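Local coordinates for protein multicopper oxidase (Uncultured bacterium, PDB 4E9X) that probably couples the one-electron oxidation of substrates at a mononuclear copper to the reduction of dioxygen to water at a cluster of further coppers, at residues 109-117 / 151-160; 164-172 / 258-269. All coordinates share one frame; numbering follows the deposited sequence.

Contact 1: 109-117 / 151-160. With CU (copper (II) ion), chain D.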
loop_
_atom_site.group_PDB
_atom_site.type_symbol
_atom_site.label_atom_id
_atom_site.label_comp_id
_atom_site.label_asym_id
_atom_site.label_seq_id
_atom_site.Cartn_x
_atom_site.Cartn_y
_atom_site.Cartn_z
ATOM N N VAL A 109 8.734 12.648 15.120
ATOM C CA VAL A 109 8.087 11.347 14.926
ATOM C C VAL A 109 8.815 10.362 14.026
ATOM O O VAL A 109 8.724 9.155 14.253
ATOM C CB VAL A 109 6.642 11.511 14.403
ATOM C CG1 VAL A 109 5.910 12.445 15.373
ATOM C CG2 VAL A 109 6.524 11.979 12.978
ATOM N N ASN A 110 9.499 10.856 12.993
ATOM C CA ASN A 110 10.247 9.954 12.111
ATOM C C ASN A 110 11.191 9.088 12.916
ATOM O O ASN A 110 11.354 7.907 12.617
ATOM C CB ASN A 110 10.983 10.744 11.016
ATOM C CG ASN A 110 11.973 11.759 11.534
ATOM O OD1 ASN A 110 11.552 12.711 12.212
ATOM N ND2 ASN A 110 13.239 11.546 11.289
ATOM N N GLU A 111 11.810 9.653 13.959
ATOM C CA GLU A 111 12.699 8.863 14.792
ATOM C C GLU A 111 11.954 8.242 15.949
ATOM O O GLU A 111 12.082 7.027 16.229
ATOM C CB GLU A 111 13.861 9.739 15.321
ATOM C CG GLU A 111 14.794 8.917 16.204
ATOM C CD GLU A 111 15.767 9.662 17.080
ATOM O OE1 GLU A 111 15.905 10.892 16.934
ATOM O OE2 GLU A 111 16.382 8.956 17.943
ATOM N N HIS A 112 11.181 9.039 16.726
ATOM C CA HIS A 112 10.634 8.537 17.978
ATOM C C HIS A 112 9.616 7.421 17.739
ATOM O O HIS A 112 9.608 6.438 18.487
ATOM C CB HIS A 112 10.043 9.710 18.797
ATOM C CG HIS A 112 11.098 10.601 19.400
ATOM N ND1 HIS A 112 10.791 11.443 20.468
ATOM C CD2 HIS A 112 12.396 10.799 19.048
ATOM C CE1 HIS A 112 11.890 12.123 20.771
ATOM N NE2 HIS A 112 12.854 11.756 19.940
ATOM N N VAL A 113 8.735 7.615 16.742
ATOM C CA VAL A 113 7.747 6.605 16.405
ATOM C C VAL A 113 8.377 5.601 15.461
ATOM O O VAL A 113 8.146 4.394 15.595
ATOM C CB VAL A 113 6.448 7.204 15.821
ATOM C CG1 VAL A 113 5.461 6.115 15.465
ATOM C CG2 VAL A 113 5.859 8.189 16.848
ATOM N N GLY A 114 9.221 6.045 14.544
ATOM C CA GLY A 114 9.783 5.109 13.542
ATOM C C GLY A 114 10.743 4.089 14.156
ATOM O O GLY A 114 10.690 2.902 13.757
ATOM N N VAL A 115 11.618 4.517 15.089
ATOM C CA VAL A 115 12.618 3.545 15.650
ATOM C C VAL A 115 12.740 3.594 17.152
ATOM O O VAL A 115 13.548 2.775 17.620
ATOM C CB VAL A 115 14.008 3.684 15.004
ATOM C CG1 VAL A 115 13.903 3.445 13.473
ATOM C CG2 VAL A 115 14.708 5.039 15.233
ATOM N N ARG A 116 12.037 4.447 17.921
ATOM C CA ARG A 116 12.281 4.477 19.357
ATOM C C ARG A 116 11.111 3.924 20.150
ATOM O O ARG A 116 11.083 4.056 21.371
ATOM C CB ARG A 116 12.639 5.890 19.842
ATOM C CG ARG A 116 13.881 6.460 19.178
ATOM C CD ARG A 116 15.179 5.699 19.483
ATOM N NE ARG A 116 16.209 6.275 18.571
ATOM C CZ ARG A 116 17.302 5.618 18.242
ATOM N NH1 ARG A 116 17.632 4.414 18.764
ATOM N NH2 ARG A 116 18.140 6.175 17.355
ATOM N N GLY A 117 10.191 3.233 19.491
ATOM C CA GLY A 117 9.207 2.441 20.183
ATOM C C GLY A 117 8.174 3.234 20.951
ATOM O O GLY A 117 7.536 2.695 21.841
ATOM N N VAL A 151 21.387 2.939 13.799
ATOM C CA VAL A 151 21.148 3.940 14.867
ATOM C C VAL A 151 20.646 3.295 16.136
ATOM O O VAL A 151 20.066 3.993 17.004
ATOM C CB VAL A 151 20.191 5.047 14.384
ATOM C CG1 VAL A 151 20.871 5.676 13.170
ATOM C CG2 VAL A 151 18.762 4.555 14.077
ATOM N N ALA A 152 20.858 1.998 16.303
ATOM C CA ALA A 152 20.370 1.330 17.506
ATOM C C ALA A 152 20.858 1.960 18.794
ATOM O O ALA A 152 20.153 1.948 19.824
ATOM C CB ALA A 152 20.784 -0.158 17.479
ATOM N N ASP A 153 22.097 2.427 18.790
ATOM C CA ASP A 153 22.749 2.775 20.073
ATOM C C ASP A 153 22.806 4.284 20.277
ATOM O O ASP A 153 23.586 4.734 21.141
ATOM C CB ASP A 153 24.183 2.270 20.205
ATOM C CG ASP A 153 24.764 2.229 21.616
ATOM O OD1 ASP A 153 24.033 2.314 22.636
ATOM O OD2 ASP A 153 26.027 2.111 21.752
ATOM N N LYS A 154 22.066 5.081 19.482
ATOM C CA LYS A 154 22.268 6.534 19.576
ATOM C C LYS A 154 20.996 7.285 19.265
ATOM O O LYS A 154 20.529 7.505 18.157
ATOM C CB LYS A 154 23.414 6.946 18.632
ATOM C CG LYS A 154 23.063 6.622 17.173
ATOM C CD LYS A 154 24.122 5.764 16.510
ATOM C CE LYS A 154 24.870 6.616 15.482
ATOM N NZ LYS A 154 26.353 6.368 15.466
ATOM N N TYR A 155 20.408 7.711 20.362
ATOM C CA TYR A 155 19.277 8.599 20.273
ATOM C C TYR A 155 19.632 9.862 19.490
ATOM O O TYR A 155 20.793 10.355 19.504
ATOM C CB TYR A 155 18.906 8.976 21.712
ATOM C CG TYR A 155 18.315 7.924 22.624
ATOM C CD1 TYR A 155 17.263 7.110 22.261
ATOM C CD2 TYR A 155 18.825 7.736 23.919
ATOM C CE1 TYR A 155 16.803 6.195 23.165
ATOM C CE2 TYR A 155 18.377 6.826 24.829
ATOM C CZ TYR A 155 17.322 6.032 24.439
ATOM O OH TYR A 155 16.826 5.084 25.315
ATOM N N GLY A 156 18.632 10.439 18.806
ATOM C CA GLY A 156 18.848 11.637 18.039
ATOM C C GLY A 156 19.055 11.468 16.562
ATOM O O GLY A 156 19.119 12.490 15.851
ATOM N N GLU A 157 19.138 10.229 16.088
ATOM C CA GLU A 157 19.376 9.903 14.685
ATOM C C GLU A 157 18.358 8.848 14.248
ATOM O O GLU A 157 17.834 8.145 15.100
ATOM C CB GLU A 157 20.764 9.327 14.480
ATOM C CG GLU A 157 21.945 10.185 14.890
ATOM C CD GLU A 157 23.263 9.642 14.321
ATOM O OE1 GLU A 157 23.295 8.627 13.579
ATOM O OE2 GLU A 157 24.318 10.239 14.588
ATOM N N GLY A 158 18.095 8.767 12.931
ATOM C CA GLY A 158 17.257 7.714 12.390
ATOM C C GLY A 158 15.932 8.185 11.852
ATOM O O GLY A 158 15.504 9.306 11.980
ATOM N N GLY A 159 15.293 7.265 11.148
ATOM C CA GLY A 159 13.990 7.563 10.622
ATOM C C GLY A 159 13.915 8.436 9.411
ATOM O O GLY A 159 12.894 9.081 9.131
ATOM N N THR A 160 14.994 8.475 8.630
ATOM C CA THR A 160 14.944 9.251 7.386
ATOM C C THR A 160 15.062 8.358 6.150
ATOM O O THR A 160 15.446 7.209 6.245
ATOM C CB THR A 160 16.120 10.272 7.380
ATOM O OG1 THR A 160 17.324 9.539 7.094
ATOM C CG2 THR A 160 16.292 11.004 8.697
HETATM CU CU CU D . 9.172 11.406 21.645
#
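R116 reaches the loop 151-160 with both terminal nitrogens of its guanidinium on one carbonyl oxygen: NH2 lies 2.9 Å and NH1 3.0 Å from V151 O. That oxygen sits nearly in the guanidinium plane, 6° out, and the two N-H groups come to it from the same face of the V151 carbonyl. NH2 also donates to E157 O at 3.0 Å. Alongside, R116 CD abuts the edge of the Y155 ring at CD1, 3.7 Å away. The guanidinium is oriented by E111, whose OE2 accepts from R116 NE at 2.8 Å through its anti lone pair while G156 N donates to the same OE2 from the syn side, also at 2.8 Å. E111 arrives there with CG anti to the backbone N (chi1 180°) and an extended chain. This ion pair stays within 109-117, but both members bond to the loop's backbone. Helix 109-115 lies in the first cupredoxin-like domain; the loop joins strands 138-147 and 167-170, neighbours in the second domain's sheet, so the contact probably bridges the two. Nearer the helix start, G159 CA approaches N110 O at 3.3 Å, a CA-H...O contact. Further out, R116 NH1 also donates to K24 O and Y155 OH to V25 O, both on strand 21-28. Next to E111, H112 ND1 binds the mononuclear copper at 2.0 Å, together with H57, C105 and M118.

Contact 2: 164-172 / 258-269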
loop_
_atom_site.group_PDB
_atom_site.type_symbol
_atom_site.label_atom_id
_atom_site.label_comp_id
_atom_site.label_asym_id
_atom_site.label_seq_id
_atom_site.Cartn_x
_atom_site.Cartn_y
_atom_site.Cartn_z
ATOM N N VAL A 164 18.638 2.894 6.580
ATOM C CA VAL A 164 18.212 1.592 6.049
ATOM C C VAL A 164 17.493 0.805 7.118
ATOM O O VAL A 164 18.115 0.478 8.126
ATOM C CB VAL A 164 19.408 0.756 5.559
ATOM C CG1 VAL A 164 18.880 -0.548 5.006
ATOM C CG2 VAL A 164 20.177 1.584 4.537
ATOM N N ALA A 165 16.217 0.478 6.901
ATOM C CA ALA A 165 15.431 -0.374 7.838
ATOM C C ALA A 165 15.762 -1.807 7.490
ATOM O O ALA A 165 15.413 -2.258 6.407
ATOM C CB ALA A 165 13.945 -0.046 7.766
ATOM N N ASP A 166 16.488 -2.479 8.385
ATOM C CA ASP A 166 17.004 -3.788 8.105
ATOM C C ASP A 166 16.514 -4.834 9.111
ATOM O O ASP A 166 16.854 -6.015 8.967
ATOM C CB ASP A 166 18.530 -3.810 8.040
ATOM C CG ASP A 166 19.217 -3.166 9.236
ATOM O OD1 ASP A 166 18.575 -2.568 10.101
ATOM O OD2 ASP A 166 20.477 -3.250 9.306
ATOM N N TYR A 167 15.683 -4.450 10.067
ATOM C CA TYR A 167 15.028 -5.415 10.949
ATOM C C TYR A 167 13.553 -5.004 11.076
ATOM O O TYR A 167 13.169 -3.876 10.856
ATOM C CB TYR A 167 15.642 -5.507 12.327
ATOM C CG TYR A 167 17.034 -6.103 12.407
ATOM C CD1 TYR A 167 17.237 -7.378 12.895
ATOM C CD2 TYR A 167 18.135 -5.313 12.021
ATOM C CE1 TYR A 167 18.540 -7.930 12.991
ATOM C CE2 TYR A 167 19.418 -5.864 12.119
ATOM C CZ TYR A 167 19.627 -7.151 12.601
ATOM O OH TYR A 167 20.918 -7.652 12.679
ATOM N N PHE A 168 12.731 -6.014 11.330
ATOM C CA PHE A 168 11.252 -5.926 11.237
ATOM C C PHE A 168 10.591 -6.692 12.373
ATOM O O PHE A 168 11.149 -7.723 12.776
ATOM C CB PHE A 168 10.751 -6.429 9.864
ATOM C CG PHE A 168 11.521 -5.790 8.713
ATOM C CD1 PHE A 168 11.083 -4.563 8.211
ATOM C CD2 PHE A 168 12.676 -6.386 8.215
ATOM C CE1 PHE A 168 11.821 -3.941 7.217
ATOM C CE2 PHE A 168 13.418 -5.742 7.213
ATOM C CZ PHE A 168 12.975 -4.519 6.740
ATOM N N SER A 169 9.452 -6.251 12.884
ATOM C CA SER A 169 8.935 -6.924 14.056
ATOM C C SER A 169 7.422 -6.857 14.142
ATOM O O SER A 169 6.743 -6.023 13.528
ATOM C CB SER A 169 9.529 -6.292 15.337
ATOM O OG SER A 169 9.231 -4.868 15.358
ATOM N N VAL A 170 6.895 -7.754 14.984
ATOM C CA VAL A 170 5.582 -7.593 15.572
ATOM C C VAL A 170 5.795 -7.457 17.074
ATOM O O VAL A 170 6.539 -8.247 17.680
ATOM C CB VAL A 170 4.628 -8.760 15.199
ATOM C CG1 VAL A 170 5.212 -10.131 15.510
ATOM C CG2 VAL A 170 3.259 -8.579 15.925
ATOM N N ASN A 171 5.170 -6.472 17.689
ATOM C CA ASN A 171 5.290 -6.184 19.136
ATOM C C ASN A 171 6.749 -6.139 19.544
ATOM O O ASN A 171 7.129 -6.683 20.590
ATOM C CB ASN A 171 4.480 -7.178 19.965
ATOM C CG ASN A 171 2.994 -7.011 19.658
ATOM O OD1 ASN A 171 2.616 -6.062 18.989
ATOM N ND2 ASN A 171 2.150 -7.955 20.099
ATOM N N ALA A 172 7.553 -5.485 18.699
ATOM C CA ALA A 172 8.978 -5.187 18.962
ATOM C C ALA A 172 9.876 -6.419 19.056
ATOM O O ALA A 172 11.000 -6.291 19.552
ATOM C CB ALA A 172 9.154 -4.288 20.184
ATOM N N HIS A 258 10.949 -8.191 4.403
ATOM C CA HIS A 258 10.654 -8.063 5.825
ATOM C C HIS A 258 10.806 -9.369 6.576
ATOM O O HIS A 258 10.800 -9.314 7.806
ATOM C CB HIS A 258 9.190 -7.591 5.994
ATOM C CG HIS A 258 9.027 -6.181 5.507
ATOM N ND1 HIS A 258 7.876 -5.474 5.701
ATOM C CD2 HIS A 258 9.887 -5.342 4.858
ATOM C CE1 HIS A 258 8.009 -4.258 5.186
ATOM N NE2 HIS A 258 9.234 -4.155 4.665
ATOM N N VAL A 259 10.950 -10.514 5.865
ATOM C CA VAL A 259 11.202 -11.754 6.629
ATOM C C VAL A 259 12.698 -12.035 6.637
ATOM O O VAL A 259 13.236 -13.118 6.438
ATOM C CB VAL A 259 10.396 -12.949 6.115
ATOM C CG1 VAL A 259 8.913 -12.670 6.485
ATOM C CG2 VAL A 259 10.535 -13.190 4.663
ATOM N N THR A 260 13.417 -10.965 6.945
ATOM C CA THR A 260 14.866 -11.026 7.114
ATOM C C THR A 260 15.210 -10.271 8.403
ATOM O O THR A 260 14.389 -9.519 8.951
ATOM C CB THR A 260 15.633 -10.418 5.920
ATOM O OG1 THR A 260 15.403 -8.978 5.843
ATOM C CG2 THR A 260 15.234 -11.030 4.584
ATOM N N ALA A 261 16.471 -10.437 8.843
ATOM C CA ALA A 261 16.946 -9.737 10.032
ATOM C C ALA A 261 18.394 -9.416 9.755
ATOM O O ALA A 261 19.211 -10.350 9.683
ATOM C CB ALA A 261 16.844 -10.644 11.248
ATOM N N GLY A 262 18.761 -8.161 9.548
ATOM C CA GLY A 262 20.191 -7.910 9.248
ATOM C C GLY A 262 20.664 -8.584 7.986
ATOM O O GLY A 262 21.869 -8.928 7.926
ATOM N N GLY A 263 19.781 -8.773 7.017
ATOM C CA GLY A 263 20.121 -9.411 5.750
ATOM C C GLY A 263 20.080 -10.927 5.832
ATOM O O GLY A 263 20.356 -11.603 4.827
ATOM N N LYS A 264 19.763 -11.520 6.974
ATOM C CA LYS A 264 19.648 -12.990 7.111
ATOM C C LYS A 264 18.206 -13.452 7.250
ATOM O O LYS A 264 17.336 -12.714 7.662
ATOM C CB LYS A 264 20.493 -13.468 8.300
ATOM C CG LYS A 264 21.696 -12.657 8.705
ATOM C CD LYS A 264 22.049 -12.730 10.191
ATOM C CE LYS A 264 20.930 -12.321 11.148
ATOM N NZ LYS A 264 21.111 -11.003 11.817
ATOM N N HIS A 265 17.874 -14.704 6.895
ATOM C CA HIS A 265 16.487 -15.192 6.876
ATOM C C HIS A 265 16.590 -16.496 7.641
ATOM O O HIS A 265 17.591 -17.250 7.525
ATOM C CB HIS A 265 15.848 -15.386 5.487
ATOM C CG HIS A 265 14.550 -16.175 5.359
ATOM N ND1 HIS A 265 13.280 -15.588 5.317
ATOM C CD2 HIS A 265 14.260 -17.516 5.243
ATOM C CE1 HIS A 265 12.299 -16.475 5.212
ATOM N NE2 HIS A 265 12.858 -17.661 5.158
ATOM N N PRO A 266 15.577 -16.832 8.432
ATOM C CA PRO A 266 14.341 -16.108 8.636
ATOM C C PRO A 266 14.489 -15.105 9.775
ATOM O O PRO A 266 15.387 -15.194 10.594
ATOM C CB PRO A 266 13.350 -17.182 9.057
ATOM C CG PRO A 266 14.171 -18.207 9.732
ATOM C CD PRO A 266 15.597 -18.112 9.195
ATOM N N GLY A 267 13.536 -14.168 9.706
ATOM C CA GLY A 267 13.484 -13.141 10.735
ATOM C C GLY A 267 12.213 -12.368 10.454
ATOM O O GLY A 267 11.494 -12.648 9.493
ATOM N N GLY A 268 11.933 -11.384 11.325
ATOM C CA GLY A 268 10.877 -10.469 10.977
ATOM C C GLY A 268 9.566 -10.759 11.642
ATOM O O GLY A 268 9.504 -11.459 12.682
ATOM N N PRO A 269 8.461 -10.204 11.150
ATOM C CA PRO A 269 7.148 -10.345 11.816
ATOM C C PRO A 269 6.523 -11.660 11.423
ATOM O O PRO A 269 5.727 -11.748 10.470
ATOM C CB PRO A 269 6.348 -9.109 11.312
ATOM C CG PRO A 269 7.326 -8.310 10.510
ATOM C CD PRO A 269 8.357 -9.285 9.973
HETATM O O HOH W 1 17.361 -7.397 6.640
HETATM O O HOH W 2 14.066 -8.492 11.475
#
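The F168 and H258 rings form an offset stack, with centroids 4.3 Å apart and planes inclined by 17°. The overlap is at the rim: H258 CD2 stands 3.4 Å from F168 CE1, while H258 CA adds a CH-pi contact over the same phenyl ring, 3.8 Å from its centroid. Beyond the stack, the imidazole is held by D253, which accepts from H258 ND1. A second aromatic, Y167, is faced by backbone: G262 N lies over the centre of its ring and A261 C nearer the rim. A261 CB makes a separate apolar contact with CE1 of Y167 at 3.6 Å. With CG beside the backbone N (chi1 -68°), the phenol is laid along the A261-K264 type I' turn. Apolar contact continues through P269, whose CD meets F168 CB at 3.7 Å and whose CB faces V170 CB.

Polar links between the segments are few. One direct hydrogen bond runs from G262 N to D166 O at 2.9 Å, with an N-H...O angle of 159°. Water 1 supplements it by donating to D166 O and T260 OG1 (itself also hydrogen-bonded to T257 O) and accepting from G263 N, and water 2 bridges F168 N to T260 O, so both backbone atoms are satisfied. G268 CA comes 3.3 Å from F168 O, a CA-H...O contact. D166 and Y167 both face W147 in a classic beta bulge, beside the edge strand 167-170 of a cupredoxin-like sheet, against which the long loop between strands 248-253 and 270-275 is laid.

From the N terminus, helix 109-115 and strand 119-125 complete the first domain, and strand 138-147 begins the second domain's sheet before the loop 151-160 returns to that helix, closing contact 1 over 33 residues. Three residues on, 164-172 opens contact 2, which closes after a longer excursion of 85 residues, at the loop 258-269. The two contacts are in series, neither nested nor crossed, with centres about 16 Å apart. Contact 1 probably ties the two cupredoxin-like domains together, and contact 2 is internal to the second. Both reach subunit interfaces: V109 and N110 pack on V259 and D256 of the second subunit, while V259 packs on V109, and T260 and H265 on N110, of the third.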